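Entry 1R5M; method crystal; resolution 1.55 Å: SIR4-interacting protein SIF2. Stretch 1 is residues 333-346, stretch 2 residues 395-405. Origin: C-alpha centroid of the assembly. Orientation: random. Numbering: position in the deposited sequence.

Stretch 1 (333-346) IFAGRISQDGQKYA
Stretch 2 (395-405) DYIFDLSWNCA

Two strands of one chain run side by side here, 333-338 and 397-402, their N-to-C directions 5° apart and their axes 6.3 Å apart at closest approach. The register sets Phe334 CA 6.5 Å from Phe398 CA, Ala335 CA 6.2 Å from Asp399 CA, Arg337 CA 6.7 Å from Ser401 CA and, beyond the first strand, Gln340 CA 5.8 Å from Cys404 CA. No backbone-to-backbone hydrogen bond links the stretches; the direct hydrogen bonds all involve a side chain, one water bridges backbone atoms, and 705 Å² is buried in all.

Trp402 covers the most surface. With chi1 -70° (m) and chi2 93°, its CA-to-CB bond points toward stretch 1 and its indole lies against the hairpin formed by strands 333-338 and 344-346. Trp402 NE1 donates to Arg337 O at 2.9 Å (N-H...O 160°), an acceptor near the ring plane. The same carbonyl receives Ala346 N at 2.9 Å, so the indole shares an acceptor with the hairpin ladder, which also includes Arg337 N to Ala346 O (2.8 Å) and Ser339 N to Lys344 O (2.9 Å). Ser339 CA sits 3.8 Å from the centroid of the Trp402 five-membered ring, 4° off its normal, a CH-pi contact over the face. The six-membered ring meets Lys344 CB at Trp402 CH2 (3.6 Å) and Ala346 CB at Trp402 CZ2 (3.8 Å).

Leu400 (p, t) starts sideways, but its end comes nearer. Leu400 CD2 reaches Ala335 CB at 3.6 Å and Leu400 CD1 reaches Ala346 CB at 3.9 Å; these short methyl side chains allow the close apolar approach of a branched one.

Phe334 (chi1 -75°, m) has an edge directed at Ile397 O, with Phe334 CD1 3.6 Å from that oxygen. Its ring centroid is 5.9 Å from that of Tyr396, with the planes at 50°.

Arg337 (m, m, t, chi4 -98°) adds charge beside this packing, its CG 3.6 Å from Leu400 CD2. Its NH2 makes a salt bridge to Asp399 OD2 at 2.8 Å (167°), Asp399 being t at chi1; Arg337 NE gives a weak bond to Leu400 O at 3.0 Å (128°), and Arg337 NH1 turns back to Gly336 O at 2.9 Å. Leu400 CD2 lies over one guanidinium face.

The hairpin closes through a type I turn, Ser339 to Gly342, with Gly342 N to Ser339 O at 3.0 Å and Gly342 at phi 66°, favourable to glycine. Ser339 OG (chi1 60°, p) donates to Asp341 OD1 at 2.6 Å and accepts from Lys344 N at 3.1 Å. Beside the turn, one water accepts from Gln340 N (2.8 Å) and donates to Asn403 O (2.9 Å), bridging the stretches.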

# COMPACT_ATOMS: atom_id res chain seq x y z
N ILE A 333 -13.14 7.04 3.97
CA ILE A 333 -11.76 6.76 4.34
C ILE A 333 -11.02 6.64 3.02
O ILE A 333 -11.47 5.94 2.11
CB ILE A 333 -11.64 5.45 5.14
CG1 ILE A 333 -12.24 5.65 6.54
CG2 ILE A 333 -10.17 5.02 5.22
CD1 ILE A 333 -12.28 4.40 7.39
N PHE A 334 -9.88 7.33 2.91
CA PHE A 334 -9.09 7.30 1.68
C PHE A 334 -7.96 6.28 1.69
O PHE A 334 -7.50 5.86 0.63
CB PHE A 334 -8.50 8.69 1.42
CG PHE A 334 -9.49 9.69 0.90
CD1 PHE A 334 -9.09 10.99 0.59
CD2 PHE A 334 -10.83 9.35 0.71
CE1 PHE A 334 -9.99 11.92 0.10
CE2 PHE A 334 -11.74 10.28 0.21
CZ PHE A 334 -11.32 11.57 -0.09
N ALA A 335 -7.51 5.88 2.87
CA ALA A 335 -6.43 4.91 2.97
C ALA A 335 -6.33 4.33 4.37
O ALA A 335 -6.66 4.99 5.35
CB ALA A 335 -5.11 5.56 2.58
N GLY A 336 -5.88 3.08 4.44
CA GLY A 336 -5.71 2.39 5.71
C GLY A 336 -4.41 1.60 5.66
O GLY A 336 -4.07 1.03 4.62
N ARG A 337 -3.69 1.56 6.78
CA ARG A 337 -2.42 0.84 6.84
C ARG A 337 -2.27 0.09 8.16
O ARG A 337 -2.53 0.65 9.23
CB ARG A 337 -1.25 1.82 6.74
CG ARG A 337 -1.29 2.74 5.54
CD ARG A 337 -0.78 2.08 4.28
NE ARG A 337 -0.81 3.01 3.16
CZ ARG A 337 -1.78 3.06 2.25
NH1 ARG A 337 -2.80 2.21 2.31
NH2 ARG A 337 -1.74 3.97 1.28
N ILE A 338 -1.85 -1.16 8.08
CA ILE A 338 -1.65 -1.96 9.29
C ILE A 338 -0.21 -1.80 9.75
O ILE A 338 0.71 -1.67 8.93
CB ILE A 338 -1.95 -3.46 9.02
CG1 ILE A 338 -1.99 -4.24 10.34
CG2 ILE A 338 -0.88 -4.05 8.10
CD1 ILE A 338 -3.23 -4.01 11.14
N SER A 339 -0.00 -1.77 11.06
CA SER A 339 1.34 -1.64 11.60
C SER A 339 2.11 -2.93 11.40
O SER A 339 1.53 -3.98 11.13
CB SER A 339 1.28 -1.31 13.10
OG SER A 339 0.61 -2.34 13.81
N GLN A 340 3.43 -2.84 11.53
CA GLN A 340 4.32 -3.98 11.37
C GLN A 340 3.93 -5.14 12.29
O GLN A 340 3.95 -6.30 11.88
CB GLN A 340 5.75 -3.55 11.69
CG GLN A 340 6.74 -4.69 11.72
CD GLN A 340 7.34 -4.98 10.36
OE1 GLN A 340 6.62 -5.24 9.40
NE2 GLN A 340 8.66 -4.92 10.28
N ASP A 341 3.59 -4.82 13.53
CA ASP A 341 3.23 -5.86 14.50
C ASP A 341 1.79 -6.34 14.39
O ASP A 341 1.37 -7.22 15.14
CB ASP A 341 3.54 -5.38 15.93
CG ASP A 341 2.62 -4.26 16.41
OD1 ASP A 341 1.71 -3.86 15.66
OD2 ASP A 341 2.82 -3.79 17.55
N GLY A 342 1.05 -5.76 13.45
CA GLY A 342 -0.34 -6.15 13.23
C GLY A 342 -1.30 -5.83 14.36
O GLY A 342 -2.42 -6.35 14.39
N GLN A 343 -0.88 -4.97 15.29
CA GLN A 343 -1.71 -4.61 16.43
C GLN A 343 -2.42 -3.27 16.31
O GLN A 343 -3.27 -2.93 17.14
CB GLN A 343 -0.86 -4.62 17.71
CG GLN A 343 -0.23 -5.98 18.01
CD GLN A 343 -1.23 -6.95 18.60
OE1 GLN A 343 -2.34 -7.11 18.10
NE2 GLN A 343 -0.83 -7.63 19.68
N LYS A 344 -2.07 -2.49 15.29
CA LYS A 344 -2.67 -1.18 15.10
C LYS A 344 -3.02 -0.95 13.63
O LYS A 344 -2.29 -1.38 12.74
CB LYS A 344 -1.69 -0.09 15.56
CG LYS A 344 -1.26 -0.19 17.02
CD LYS A 344 -2.38 0.24 17.96
CE LYS A 344 -1.93 0.17 19.42
NZ LYS A 344 -1.67 -1.24 19.85
N TYR A 345 -4.13 -0.27 13.39
CA TYR A 345 -4.56 0.03 12.03
C TYR A 345 -4.84 1.52 11.94
O TYR A 345 -5.69 2.04 12.66
CB TYR A 345 -5.83 -0.77 11.69
CG TYR A 345 -6.13 -0.81 10.20
CD1 TYR A 345 -5.27 -1.46 9.32
CD2 TYR A 345 -7.27 -0.20 9.68
CE1 TYR A 345 -5.55 -1.50 7.95
CE2 TYR A 345 -7.56 -0.24 8.31
CZ TYR A 345 -6.69 -0.89 7.45
OH TYR A 345 -6.96 -0.95 6.10
N ALA A 346 -4.12 2.20 11.05
CA ALA A 346 -4.28 3.64 10.88
C ALA A 346 -5.04 3.96 9.61
O ALA A 346 -4.74 3.41 8.55
CB ALA A 346 -2.90 4.31 10.85
N ASP A 395 -7.24 20.40 4.49
CA ASP A 395 -6.67 19.64 3.38
C ASP A 395 -6.92 18.13 3.53
O ASP A 395 -7.15 17.64 4.63
CB ASP A 395 -5.17 19.92 3.26
CG ASP A 395 -4.58 19.48 1.93
OD1 ASP A 395 -5.34 19.15 0.99
OD2 ASP A 395 -3.34 19.47 1.81
N TYR A 396 -6.89 17.43 2.40
CA TYR A 396 -7.08 15.99 2.35
C TYR A 396 -5.77 15.27 2.62
O TYR A 396 -4.70 15.80 2.37
CB TYR A 396 -7.52 15.54 0.94
CG TYR A 396 -8.85 16.06 0.45
CD1 TYR A 396 -8.94 16.70 -0.78
CD2 TYR A 396 -10.01 15.86 1.19
CE1 TYR A 396 -10.18 17.14 -1.26
CE2 TYR A 396 -11.24 16.29 0.72
CZ TYR A 396 -11.32 16.93 -0.51
OH TYR A 396 -12.55 17.36 -0.97
N ILE A 397 -5.88 14.04 3.12
CA ILE A 397 -4.72 13.18 3.35
C ILE A 397 -4.88 12.09 2.29
O ILE A 397 -5.91 11.41 2.26
CB ILE A 397 -4.73 12.54 4.74
CG1 ILE A 397 -4.45 13.61 5.80
CG2 ILE A 397 -3.68 11.43 4.82
CD1 ILE A 397 -4.62 13.13 7.22
N PHE A 398 -3.89 11.94 1.42
CA PHE A 398 -3.92 10.96 0.34
C PHE A 398 -3.19 9.66 0.66
O PHE A 398 -3.43 8.62 0.04
CB PHE A 398 -3.30 11.55 -0.93
CG PHE A 398 -4.19 12.50 -1.68
CD1 PHE A 398 -3.72 13.13 -2.83
CD2 PHE A 398 -5.50 12.74 -1.27
CE1 PHE A 398 -4.54 13.99 -3.55
CE2 PHE A 398 -6.33 13.60 -1.99
CZ PHE A 398 -5.84 14.22 -3.13
N ASP A 399 -2.28 9.72 1.63
CA ASP A 399 -1.49 8.55 1.97
C ASP A 399 -0.91 8.64 3.37
O ASP A 399 -0.76 9.73 3.92
CB ASP A 399 -0.35 8.40 0.95
CG ASP A 399 0.57 7.23 1.25
OD1 ASP A 399 1.74 7.46 1.62
OD2 ASP A 399 0.11 6.08 1.11
N LEU A 400 -0.62 7.49 3.95
CA LEU A 400 -0.00 7.43 5.26
C LEU A 400 0.86 6.18 5.29
O LEU A 400 0.61 5.22 4.54
CB LEU A 400 -1.05 7.43 6.38
CG LEU A 400 -2.02 6.28 6.60
CD1 LEU A 400 -2.96 6.65 7.76
CD2 LEU A 400 -2.83 6.01 5.34
N SER A 401 1.89 6.18 6.12
CA SER A 401 2.78 5.03 6.21
C SER A 401 3.38 4.90 7.60
O SER A 401 3.70 5.91 8.24
CB SER A 401 3.90 5.15 5.18
OG SER A 401 4.69 6.30 5.42
N TRP A 402 3.53 3.66 8.05
CA TRP A 402 4.10 3.35 9.36
C TRP A 402 5.59 3.05 9.27
O TRP A 402 6.03 2.39 8.32
CB TRP A 402 3.50 2.07 9.94
CG TRP A 402 2.09 2.09 10.40
CD1 TRP A 402 0.98 1.74 9.67
CD2 TRP A 402 1.64 2.34 11.73
NE1 TRP A 402 -0.13 1.75 10.48
CE2 TRP A 402 0.24 2.11 11.75
CE3 TRP A 402 2.28 2.73 12.91
CZ2 TRP A 402 -0.52 2.25 12.91
CZ3 TRP A 402 1.52 2.87 14.07
CH2 TRP A 402 0.13 2.63 14.06
N ASN A 403 6.36 3.48 10.26
CA ASN A 403 7.77 3.11 10.25
C ASN A 403 7.77 1.68 10.80
O ASN A 403 6.76 1.23 11.36
CB ASN A 403 8.64 4.09 11.07
CG ASN A 403 8.54 3.90 12.57
OD1 ASN A 403 7.51 3.51 13.11
ND2 ASN A 403 9.63 4.23 13.26
N CYS A 404 8.86 0.94 10.63
CA CYS A 404 8.86 -0.45 11.05
C CYS A 404 8.69 -0.72 12.54
O CYS A 404 8.23 -1.79 12.93
CB CYS A 404 10.11 -1.17 10.52
SG CYS A 404 11.70 -0.57 11.13
N ALA A 405 9.04 0.26 13.37
CA ALA A 405 8.92 0.11 14.82
C ALA A 405 7.52 0.43 15.32
O ALA A 405 7.16 0.13 16.46
CB ALA A 405 9.94 1.00 15.52
O HOH W 1 4.65 -0.48 12.25